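PDB 3GUV: site-specific recombinase, resolvase family protein from Streptococcus pneumoniae, which probably cuts and rejoins DNA at specific sites, as serine recombinases of the resolvase family do. Local coordinates for residues A[78-84]-A[107-113]; A[6-12]-A[42-48]; A[58-62]-A[87-93]. One frame throughout, in Å; residues are numbered along the deposited sequence.

How the contacts relate
The three contacts illustrate how a resolvase-type alpha/beta domain is assembled outward from its central sheet. Contact 2 pairs the edge strand 41-48 with strand 6-12, and contact 1 pairs strand 78-81 with strand 107-110. Strands 6-12 and 78-81 are themselves neighbours, so the two contacts, centred 11 Å apart, are continuous across the sheet. Contact 3, about 13 Å from the centre of contact 1 and 14 Å from that of contact 2, ties the starts of helices 60-70 and 91-103 together. Along the chain contact 2 closes before the others open, whereas contacts 1 and 3 alternate. Contacts 1 and 3 also reach the second subunit, linking the domain core to the dimer.

Contact 1: A[78-84]-A[107-113]; sequences FVLVFKL and NLICVED
Two parallel strands, 78-81 and 107-110, close a beta-alpha-beta crossover of the resolvase domain, with helix 91-103 as the connection. Their axes approach to 4.7 Å and cross at -23°. Phe78 is in register with Asn107, Val79 with Leu108, Leu80 with Ile109 and Val81 with Cys110.

Backbone hydrogen bonds alternate as in any parallel pair: Val79 N to Asn107 O, Ile109 N to Val79 O, Val81 N to Ile109 O and Val111 N to Val81 O, each 2.9 Å. After Val81 and Cys110 the strands end: Phe82 (-70/-50) turns, Lys83 (-158/166) is extended again and residues 111-113 have helical angles, yet Glu112 N still reaches Phe82 O at 2.6 Å.

Apolar side chains sort onto the two faces. Phe78, Leu80 and Ile109 share one, where Ile109 CD1 makes a CH-pi contact 3.9 Å from the centroid of the Phe78 ring, and Phe34 of helix 24-37 covers Leu80 and Ile109. Val79, Val81, Leu108 and Cys110 occupy the other; Val81 (chi1 m) sets CG2 3.6 Å from Cys110 SG, and Leu108 (chi1 t) brings CD1 3.9 Å from Val81 CG1. Helix 91-103 packs here through Leu98 and Met101. Leu84 extends this cluster, its CD2 3.8 Å from Leu108 CD2; its side chain also packs on Ala131 of the second subunit. A second CH-pi contact, past the strand ends, sets Glu112 CB over the face of the Phe82 ring (chi1 t), 4.1 Å from its centroid.

There Asp113 (chi1 m) adds a polar link: its OD2 accepts from Leu84 N at 3.1 Å.

Contact 2: A[6-12]-A[42-48]; sequences KVYLYTR and IVGEYED
Residues 42-48 of edge strand 41-48 run parallel to strand 6-12 in the sheet of this alpha/beta domain, axes 4.6 Å and N-to-C directions 13° apart. A beta bulge interrupts the register: Val7 faces Ile42, but Leu9 Glu45, Tyr10 Tyr46 and Arg12 Asp48. The extra residue is taken up at Val43 (-124/9) and Gly44, whose ideal CB would lie 2.6 Å from Tyr8 CD1.

Backbone bonds run Val43 N to Val7 O, Leu9 N to Gly44 O and Tyr46 N to Leu9 O at 2.9 Å, Thr11 N to Tyr46 O and Asp48 N to Thr11 O at 3.0 Å. Tyr46 turns its ring edge to the Tyr8 face, centroids 5.0 Å apart; their hydroxyls bond Asp68 and Asp74 respectively. On the opposite face Thr11 OG1 (chi1 p) donates to Glu47 OE2 at 2.7 Å, also salt-bridged to Lys28, and a water donates to Thr11 OG1 and Tyr46 O, each 3.1 Å.

Arg12 NH1 bonds Glu57 O; Arg12 NH2 bonds Gly58 O and, at 3.1 Å, Tyr10 OH, its salt bridge to Asp48 OD2 being long, 3.8 Å. Asp48 accepts from Gln61 N and Phe62 N, while Tyr10 OH (chi1 t) donates to Asp48 OD2 at a very short 2.3 Å.

Contact 3: A[58-62]-A[87-93]; sequences GRIQF and FARNAAD
This small, buried contact joins two helix starts: one arginine reaches from the front of helix 60-70 to the loop entering helix 91-103. Only 175 Å² is covered and the nearest CA atoms, of Phe62 and Phe87, are 8.5 Å apart, too far for backbone pairing, so side chains of 58-62 reach across. N-cap residue Arg59 (chi1 -141°, chi2 105°, both between wells) turns its guanidinium edge to one carbonyl: Arg59 NH2 to Phe87 O is very short at 2.4 Å, Arg59 NH1 to Phe87 O weak at 2.7 Å. Beside it Phe62 and Phe87, both chi1 t, meet obliquely, Phe62 CE1 3.7 Å from Phe87 CE1, with Thr97 touching both.

Asn90 caps helix 91-103, its OD1 accepting from Asp93 N at 2.8 Å; Arg89 O bonds Asn139 of the second subunit. Asp93 OD1 adds a long salt bridge to Arg59 NH2, 3.6 Å. Within these segments the guanidinium is held by a neutral carbonyl and weakly by a distant carboxylate, while Arg12 brings a like charge near Arg59 NH1.

Contact 1: A[78-84]-A[107-113]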
loop_
_atom_site.group_PDB
_atom_site.type_symbol
_atom_site.label_atom_id
_atom_site.label_comp_id
_atom_site.label_asym_id
_atom_site.label_seq_id
_atom_site.Cartn_x
_atom_site.Cartn_y
_atom_site.Cartn_z
ATOM N N PHE A 78 -10.174 16.029 -11.738
ATOM C CA PHE A 78 -9.982 15.225 -10.487
ATOM C C PHE A 78 -11.257 14.517 -9.966
ATOM O O PHE A 78 -12.403 14.976 -10.216
ATOM C CB PHE A 78 -9.435 16.117 -9.371
ATOM C CG PHE A 78 -8.098 16.715 -9.644
ATOM C CD1 PHE A 78 -6.941 16.019 -9.331
ATOM C CD2 PHE A 78 -7.983 18.004 -10.157
ATOM C CE1 PHE A 78 -5.685 16.564 -9.563
ATOM C CE2 PHE A 78 -6.736 18.557 -10.405
ATOM C CZ PHE A 78 -5.575 17.826 -10.076
ATOM N N VAL A 79 -11.061 13.378 -9.287
ATOM C CA VAL A 79 -12.025 12.873 -8.279
ATOM C C VAL A 79 -11.478 13.176 -6.893
ATOM O O VAL A 79 -10.298 12.831 -6.577
ATOM C CB VAL A 79 -12.249 11.350 -8.322
ATOM C CG1 VAL A 79 -13.154 10.906 -7.166
ATOM C CG2 VAL A 79 -12.783 10.890 -9.695
ATOM N N LEU A 80 -12.297 13.830 -6.076
ATOM C CA LEU A 80 -12.000 14.026 -4.679
ATOM C C LEU A 80 -12.684 12.929 -3.870
ATOM O O LEU A 80 -13.888 12.725 -3.995
ATOM C CB LEU A 80 -12.497 15.393 -4.196
ATOM C CG LEU A 80 -11.740 16.684 -4.549
ATOM C CD1 LEU A 80 -11.399 16.883 -6.023
ATOM C CD2 LEU A 80 -12.614 17.856 -4.018
ATOM N N VAL A 81 -11.886 12.230 -3.064
ATOM C CA VAL A 81 -12.330 11.315 -1.997
ATOM C C VAL A 81 -11.891 11.870 -0.628
ATOM O O VAL A 81 -11.029 12.794 -0.547
ATOM C CB VAL A 81 -11.803 9.896 -2.238
ATOM C CG1 VAL A 81 -12.243 9.420 -3.604
ATOM C CG2 VAL A 81 -10.273 9.826 -2.127
ATOM N N PHE A 82 -12.532 11.399 0.459
ATOM C CA PHE A 82 -12.143 11.844 1.800
ATOM C C PHE A 82 -10.756 11.276 2.159
ATOM O O PHE A 82 -9.838 12.011 2.528
ATOM C CB PHE A 82 -13.203 11.439 2.856
ATOM C CG PHE A 82 -12.942 12.041 4.229
ATOM C CD1 PHE A 82 -13.045 13.407 4.421
ATOM C CD2 PHE A 82 -12.563 11.240 5.294
ATOM C CE1 PHE A 82 -12.818 13.976 5.639
ATOM C CE2 PHE A 82 -12.311 11.800 6.548
ATOM C CZ PHE A 82 -12.453 13.172 6.723
ATOM N N LYS A 83 -10.604 9.978 1.971
ATOM C CA LYS A 83 -9.321 9.273 2.090
ATOM C C LYS A 83 -9.386 7.954 1.296
ATOM O O LYS A 83 -10.481 7.525 0.890
ATOM C CB LYS A 83 -9.022 9.032 3.567
ATOM C CG LYS A 83 -10.087 8.282 4.251
ATOM C CD LYS A 83 -9.921 8.305 5.755
ATOM C CE LYS A 83 -11.174 7.649 6.347
ATOM N NZ LYS A 83 -11.049 7.303 7.794
ATOM N N LEU A 84 -8.239 7.327 1.052
ATOM C CA LEU A 84 -8.165 6.092 0.233
ATOM C C LEU A 84 -9.060 4.944 0.700
ATOM O O LEU A 84 -9.657 4.231 -0.123
ATOM C CB LEU A 84 -6.721 5.545 0.141
ATOM C CG LEU A 84 -5.755 6.206 -0.826
ATOM C CD1 LEU A 84 -4.359 5.476 -0.878
ATOM C CD2 LEU A 84 -6.399 6.252 -2.221
ATOM N N ASN A 107 -7.088 12.593 -12.309
ATOM C CA ASN A 107 -6.299 12.359 -11.102
ATOM C C ASN A 107 -7.126 12.298 -9.798
ATOM O O ASN A 107 -8.318 12.636 -9.766
ATOM C CB ASN A 107 -5.185 13.399 -11.015
ATOM C CG ASN A 107 -3.978 13.026 -11.881
ATOM O OD1 ASN A 107 -3.207 12.129 -11.546
ATOM N ND2 ASN A 107 -3.839 13.704 -13.005
ATOM N N LEU A 108 -6.486 11.828 -8.736
ATOM C CA LEU A 108 -7.131 11.560 -7.456
ATOM C C LEU A 108 -6.583 12.466 -6.367
ATOM O O LEU A 108 -5.348 12.591 -6.221
ATOM C CB LEU A 108 -6.942 10.108 -7.046
ATOM C CG LEU A 108 -7.689 9.683 -5.759
ATOM C CD1 LEU A 108 -9.230 9.569 -6.006
ATOM C CD2 LEU A 108 -7.060 8.333 -5.295
ATOM N N ILE A 109 -7.513 13.096 -5.645
ATOM C CA ILE A 109 -7.226 13.901 -4.457
ATOM C C ILE A 109 -7.947 13.234 -3.307
ATOM O O ILE A 109 -9.127 12.880 -3.428
ATOM C CB ILE A 109 -7.636 15.402 -4.606
ATOM C CG1 ILE A 109 -6.870 16.034 -5.772
ATOM C CG2 ILE A 109 -7.336 16.210 -3.293
ATOM C CD1 ILE A 109 -7.145 17.553 -6.005
ATOM N N CYS A 110 -7.175 12.933 -2.259
ATOM C CA CYS A 110 -7.652 12.436 -0.981
ATOM C C CYS A 110 -7.518 13.591 -0.063
ATOM O O CYS A 110 -6.412 13.988 0.301
ATOM C CB CYS A 110 -6.796 11.298 -0.458
ATOM S SG CYS A 110 -6.671 9.966 -1.630
ATOM N N VAL A 111 -8.658 14.147 0.289
ATOM C CA VAL A 111 -8.722 15.325 1.095
ATOM C C VAL A 111 -8.080 15.159 2.487
ATOM O O VAL A 111 -7.270 15.992 2.892
ATOM C CB VAL A 111 -10.201 15.816 1.190
ATOM C CG1 VAL A 111 -10.372 16.801 2.282
ATOM C CG2 VAL A 111 -10.632 16.405 -0.182
ATOM N N GLU A 112 -8.416 14.112 3.224
ATOM C CA GLU A 112 -7.860 13.991 4.571
ATOM C C GLU A 112 -6.380 13.582 4.535
ATOM O O GLU A 112 -5.574 14.136 5.280
ATOM C CB GLU A 112 -8.651 13.009 5.428
ATOM C CG GLU A 112 -8.408 13.272 6.922
ATOM C CD GLU A 112 -8.812 12.131 7.825
ATOM O OE1 GLU A 112 -9.370 12.434 8.917
ATOM O OE2 GLU A 112 -8.574 10.950 7.450
ATOM N N ASP A 113 -6.024 12.644 3.652
ATOM C CA ASP A 113 -4.630 12.162 3.542
ATOM C C ASP A 113 -3.675 13.210 2.952
ATOM O O ASP A 113 -2.461 13.078 3.072
ATOM C CB ASP A 113 -4.561 10.902 2.682
ATOM C CG ASP A 113 -5.492 9.781 3.181
ATOM O OD1 ASP A 113 -5.667 9.669 4.419
ATOM O OD2 ASP A 113 -6.038 9.000 2.344
#

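Contact 2: A[6-12]-A[42-48]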
loop_
_atom_site.group_PDB
_atom_site.type_symbol
_atom_site.label_atom_id
_atom_site.label_comp_id
_atom_site.label_asym_id
_atom_site.label_seq_id
_atom_site.Cartn_x
_atom_site.Cartn_y
_atom_site.Cartn_z
ATOM N N LYS A 6 -12.397 21.363 -13.095
ATOM C CA LYS A 6 -13.621 20.608 -12.786
ATOM C C LYS A 6 -13.337 19.282 -12.042
ATOM O O LYS A 6 -12.431 18.500 -12.432
ATOM C CB LYS A 6 -14.407 20.316 -14.060
ATOM C CG LYS A 6 -15.079 21.594 -14.604
ATOM C CD LYS A 6 -15.654 21.398 -16.003
ATOM C CE LYS A 6 -15.274 22.547 -16.893
ATOM N NZ LYS A 6 -15.650 23.866 -16.308
ATOM N N VAL A 7 -14.159 19.016 -11.029
ATOM C CA VAL A 7 -14.012 17.827 -10.224
ATOM C C VAL A 7 -15.378 17.135 -9.941
ATOM O O VAL A 7 -16.492 17.757 -10.015
ATOM C CB VAL A 7 -13.265 18.190 -8.879
ATOM C CG1 VAL A 7 -12.015 19.122 -9.119
ATOM C CG2 VAL A 7 -14.184 18.874 -7.901
ATOM N N TYR A 8 -15.278 15.836 -9.677
ATOM C CA TYR A 8 -16.356 15.028 -9.100
ATOM C C TYR A 8 -16.028 14.797 -7.636
ATOM O O TYR A 8 -14.830 14.652 -7.291
ATOM C CB TYR A 8 -16.409 13.644 -9.766
ATOM C CG TYR A 8 -16.954 13.548 -11.190
ATOM C CD1 TYR A 8 -17.940 14.431 -11.672
ATOM C CD2 TYR A 8 -16.552 12.511 -12.018
ATOM C CE1 TYR A 8 -18.433 14.302 -12.946
ATOM C CE2 TYR A 8 -17.047 12.357 -13.293
ATOM C CZ TYR A 8 -17.995 13.257 -13.762
ATOM O OH TYR A 8 -18.490 13.106 -15.037
ATOM N N LEU A 9 -17.049 14.743 -6.780
ATOM C CA LEU A 9 -16.910 14.292 -5.390
ATOM C C LEU A 9 -17.357 12.846 -5.298
ATOM O O LEU A 9 -18.380 12.513 -5.862
ATOM C CB LEU A 9 -17.783 15.130 -4.460
ATOM C CG LEU A 9 -17.095 16.255 -3.719
ATOM C CD1 LEU A 9 -16.253 17.089 -4.628
ATOM C CD2 LEU A 9 -18.136 17.057 -2.882
ATOM N N TYR A 10 -16.611 11.992 -4.601
ATOM C CA TYR A 10 -17.048 10.608 -4.343
ATOM C C TYR A 10 -17.014 10.296 -2.863
ATOM O O TYR A 10 -15.994 10.487 -2.219
ATOM C CB TYR A 10 -16.163 9.585 -5.046
ATOM C CG TYR A 10 -16.646 8.192 -4.733
ATOM C CD1 TYR A 10 -17.827 7.706 -5.302
ATOM C CD2 TYR A 10 -15.960 7.367 -3.801
ATOM C CE1 TYR A 10 -18.295 6.431 -4.999
ATOM C CE2 TYR A 10 -16.435 6.108 -3.471
ATOM C CZ TYR A 10 -17.581 5.638 -4.065
ATOM O OH TYR A 10 -18.069 4.402 -3.735
ATOM N N THR A 11 -18.118 9.799 -2.324
ATOM C CA THR A 11 -18.176 9.425 -0.912
ATOM C C THR A 11 -18.819 8.042 -0.773
ATOM O O THR A 11 -19.557 7.609 -1.642
ATOM C CB THR A 11 -18.964 10.475 -0.044
ATOM O OG1 THR A 11 -20.294 10.635 -0.547
ATOM C CG2 THR A 11 -18.270 11.839 -0.021
ATOM N N ARG A 12 -18.549 7.374 0.345
ATOM C CA ARG A 12 -19.131 6.032 0.636
ATOM C C ARG A 12 -18.999 5.682 2.115
ATOM O O ARG A 12 -18.306 6.358 2.853
ATOM C CB ARG A 12 -18.476 4.932 -0.223
ATOM C CG ARG A 12 -16.928 4.835 0.020
ATOM C CD ARG A 12 -16.271 3.648 -0.645
ATOM N NE ARG A 12 -16.824 2.411 -0.116
ATOM C CZ ARG A 12 -17.644 1.576 -0.755
ATOM N NH1 ARG A 12 -18.084 0.482 -0.124
ATOM N NH2 ARG A 12 -18.049 1.804 -2.007
ATOM N N ILE A 42 -17.312 21.901 -8.971
ATOM C CA ILE A 42 -17.869 20.577 -8.777
ATOM C C ILE A 42 -18.911 20.428 -9.867
ATOM O O ILE A 42 -19.779 21.299 -10.017
ATOM C CB ILE A 42 -18.523 20.401 -7.379
ATOM C CG1 ILE A 42 -17.488 20.664 -6.273
ATOM C CG2 ILE A 42 -19.147 19.024 -7.238
ATOM C CD1 ILE A 42 -18.050 20.601 -4.787
ATOM N N VAL A 43 -18.808 19.334 -10.622
ATOM C CA VAL A 43 -19.710 19.035 -11.719
ATOM C C VAL A 43 -20.393 17.664 -11.560
ATOM O O VAL A 43 -21.110 17.218 -12.465
ATOM C CB VAL A 43 -19.012 19.169 -13.104
ATOM C CG1 VAL A 43 -18.626 20.603 -13.330
ATOM C CG2 VAL A 43 -17.802 18.191 -13.246
ATOM N N GLY A 44 -20.227 17.033 -10.393
ATOM C CA GLY A 44 -20.877 15.756 -10.103
ATOM C C GLY A 44 -20.561 15.237 -8.710
ATOM O O GLY A 44 -19.464 15.400 -8.233
ATOM N N GLU A 45 -21.535 14.640 -8.062
ATOM C CA GLU A 45 -21.355 14.070 -6.748
ATOM C C GLU A 45 -21.937 12.681 -6.793
ATOM O O GLU A 45 -23.078 12.514 -7.248
ATOM C CB GLU A 45 -22.059 14.902 -5.685
ATOM C CG GLU A 45 -21.554 16.359 -5.634
ATOM C CD GLU A 45 -22.345 17.225 -4.685
ATOM O OE1 GLU A 45 -22.357 16.911 -3.474
ATOM O OE2 GLU A 45 -22.953 18.234 -5.140
ATOM N N TYR A 46 -21.142 11.693 -6.373
ATOM C CA TYR A 46 -21.525 10.290 -6.388
ATOM C C TYR A 46 -21.305 9.681 -4.980
ATOM O O TYR A 46 -20.349 10.004 -4.303
ATOM C CB TYR A 46 -20.677 9.526 -7.386
ATOM C CG TYR A 46 -20.775 9.973 -8.831
ATOM C CD1 TYR A 46 -21.586 9.311 -9.737
ATOM C CD2 TYR A 46 -19.999 11.027 -9.291
ATOM C CE1 TYR A 46 -21.641 9.731 -11.099
ATOM C CE2 TYR A 46 -20.058 11.463 -10.597
ATOM C CZ TYR A 46 -20.864 10.803 -11.506
ATOM O OH TYR A 46 -20.864 11.230 -12.792
ATOM N N GLU A 47 -22.216 8.827 -4.552
ATOM C CA GLU A 47 -22.246 8.347 -3.168
ATOM C C GLU A 47 -22.771 6.924 -3.089
ATOM O O GLU A 47 -23.867 6.656 -3.546
ATOM C CB GLU A 47 -23.137 9.244 -2.313
ATOM C CG GLU A 47 -23.014 8.969 -0.834
ATOM C CD GLU A 47 -23.575 10.086 0.046
ATOM O OE1 GLU A 47 -24.806 10.068 0.281
ATOM O OE2 GLU A 47 -22.793 10.959 0.534
ATOM N N ASP A 48 -21.967 6.016 -2.522
ATOM C CA ASP A 48 -22.440 4.668 -2.152
ATOM C C ASP A 48 -22.728 4.669 -0.627
ATOM O O ASP A 48 -21.826 4.402 0.177
ATOM C CB ASP A 48 -21.362 3.656 -2.502
ATOM C CG ASP A 48 -21.222 3.447 -4.001
ATOM O OD1 ASP A 48 -22.239 3.053 -4.604
ATOM O OD2 ASP A 48 -20.109 3.660 -4.560
HETATM O O HOH W 1 -20.263 12.709 -2.865
#

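Contact 3: A[58-62]-A[87-93]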
loop_
_atom_site.group_PDB
_atom_site.type_symbol
_atom_site.label_atom_id
_atom_site.label_comp_id
_atom_site.label_asym_id
_atom_site.label_seq_id
_atom_site.Cartn_x
_atom_site.Cartn_y
_atom_site.Cartn_z
ATOM N N GLY A 58 -21.746 -1.773 -1.390
ATOM C CA GLY A 58 -21.250 -2.036 -2.732
ATOM C C GLY A 58 -20.595 -0.834 -3.399
ATOM O O GLY A 58 -19.971 0.038 -2.730
ATOM N N ARG A 59 -20.716 -0.794 -4.728
ATOM C CA ARG A 59 -19.822 0.036 -5.546
ATOM C C ARG A 59 -20.521 0.623 -6.781
ATOM O O ARG A 59 -19.843 1.065 -7.717
ATOM C CB ARG A 59 -18.651 -0.836 -6.003
ATOM C CG ARG A 59 -17.314 -0.160 -6.000
ATOM C CD ARG A 59 -16.465 -0.612 -4.833
ATOM N NE ARG A 59 -15.082 -0.255 -5.117
ATOM C CZ ARG A 59 -14.470 0.864 -4.711
ATOM N NH1 ARG A 59 -15.101 1.771 -3.941
ATOM N NH2 ARG A 59 -13.203 1.066 -5.081
ATOM N N ILE A 60 -21.853 0.630 -6.759
ATOM C CA ILE A 60 -22.696 1.001 -7.905
ATOM C C ILE A 60 -22.489 2.436 -8.416
ATOM O O ILE A 60 -22.388 2.667 -9.618
ATOM C CB ILE A 60 -24.200 0.850 -7.574
ATOM C CG1 ILE A 60 -24.540 -0.617 -7.236
ATOM C CG2 ILE A 60 -25.032 1.321 -8.731
ATOM C CD1 ILE A 60 -25.540 -0.732 -6.092
ATOM N N GLN A 61 -22.471 3.393 -7.505
ATOM C CA GLN A 61 -22.319 4.793 -7.915
ATOM C C GLN A 61 -20.870 5.019 -8.303
ATOM O O GLN A 61 -20.578 5.808 -9.182
ATOM C CB GLN A 61 -22.742 5.747 -6.792
ATOM C CG GLN A 61 -24.216 5.641 -6.426
ATOM C CD GLN A 61 -25.136 5.756 -7.623
ATOM O OE1 GLN A 61 -24.973 6.642 -8.485
ATOM N NE2 GLN A 61 -26.114 4.846 -7.698
ATOM N N PHE A 62 -19.960 4.315 -7.627
ATOM C CA PHE A 62 -18.572 4.357 -8.033
ATOM C C PHE A 62 -18.426 3.867 -9.477
ATOM O O PHE A 62 -17.687 4.456 -10.268
ATOM C CB PHE A 62 -17.717 3.533 -7.084
ATOM C CG PHE A 62 -16.333 3.371 -7.544
ATOM C CD1 PHE A 62 -15.366 4.278 -7.182
ATOM C CD2 PHE A 62 -15.999 2.321 -8.397
ATOM C CE1 PHE A 62 -14.073 4.119 -7.634
ATOM C CE2 PHE A 62 -14.698 2.157 -8.855
ATOM C CZ PHE A 62 -13.737 3.049 -8.469
ATOM N N PHE A 87 -12.662 4.757 -0.755
ATOM C CA PHE A 87 -12.416 4.771 -2.177
ATOM C C PHE A 87 -12.082 3.370 -2.687
ATOM O O PHE A 87 -12.668 2.925 -3.652
ATOM C CB PHE A 87 -11.302 5.774 -2.483
ATOM C CG PHE A 87 -10.830 5.743 -3.898
ATOM C CD1 PHE A 87 -11.665 6.142 -4.932
ATOM C CD2 PHE A 87 -9.550 5.343 -4.197
ATOM C CE1 PHE A 87 -11.239 6.132 -6.246
ATOM C CE2 PHE A 87 -9.112 5.310 -5.515
ATOM C CZ PHE A 87 -9.969 5.715 -6.549
ATOM N N ALA A 88 -11.118 2.690 -2.062
ATOM C CA ALA A 88 -10.661 1.360 -2.522
ATOM C C ALA A 88 -10.683 0.351 -1.380
ATOM O O ALA A 88 -10.757 0.719 -0.208
ATOM C CB ALA A 88 -9.263 1.465 -3.112
ATOM N N ARG A 89 -10.609 -0.925 -1.738
ATOM C CA ARG A 89 -10.747 -2.027 -0.799
ATOM C C ARG A 89 -9.373 -2.677 -0.413
ATOM O O ARG A 89 -9.238 -3.385 0.580
ATOM C CB ARG A 89 -11.704 -3.046 -1.431
ATOM N N ASN A 90 -8.362 -2.404 -1.224
ATOM C CA ASN A 90 -7.015 -2.896 -1.016
ATOM C C ASN A 90 -6.106 -2.112 -1.967
ATOM O O ASN A 90 -6.599 -1.249 -2.720
ATOM C CB ASN A 90 -6.940 -4.408 -1.255
ATOM C CG ASN A 90 -7.555 -4.844 -2.600
ATOM O OD1 ASN A 90 -7.070 -4.482 -3.661
ATOM N ND2 ASN A 90 -8.597 -5.664 -2.538
ATOM N N ALA A 91 -4.794 -2.379 -1.911
ATOM C CA ALA A 91 -3.815 -1.650 -2.707
ATOM C C ALA A 91 -3.944 -1.946 -4.209
ATOM O O ALA A 91 -3.745 -1.035 -5.049
ATOM C CB ALA A 91 -2.372 -1.969 -2.204
ATOM N N ALA A 92 -4.254 -3.206 -4.555
ATOM C CA ALA A 92 -4.386 -3.595 -5.970
ATOM C C ALA A 92 -5.568 -2.872 -6.619
ATOM O O ALA A 92 -5.476 -2.440 -7.753
ATOM C CB ALA A 92 -4.485 -5.118 -6.141
ATOM N N ASP A 93 -6.653 -2.732 -5.863
ATOM C CA ASP A 93 -7.777 -1.852 -6.182
ATOM C C ASP A 93 -7.466 -0.366 -6.379
ATOM O O ASP A 93 -7.971 0.292 -7.297
ATOM C CB ASP A 93 -8.744 -1.895 -5.019
ATOM C CG ASP A 93 -10.028 -2.521 -5.375
ATOM O OD1 ASP A 93 -10.966 -1.719 -5.639
ATOM O OD2 ASP A 93 -10.085 -3.782 -5.387
#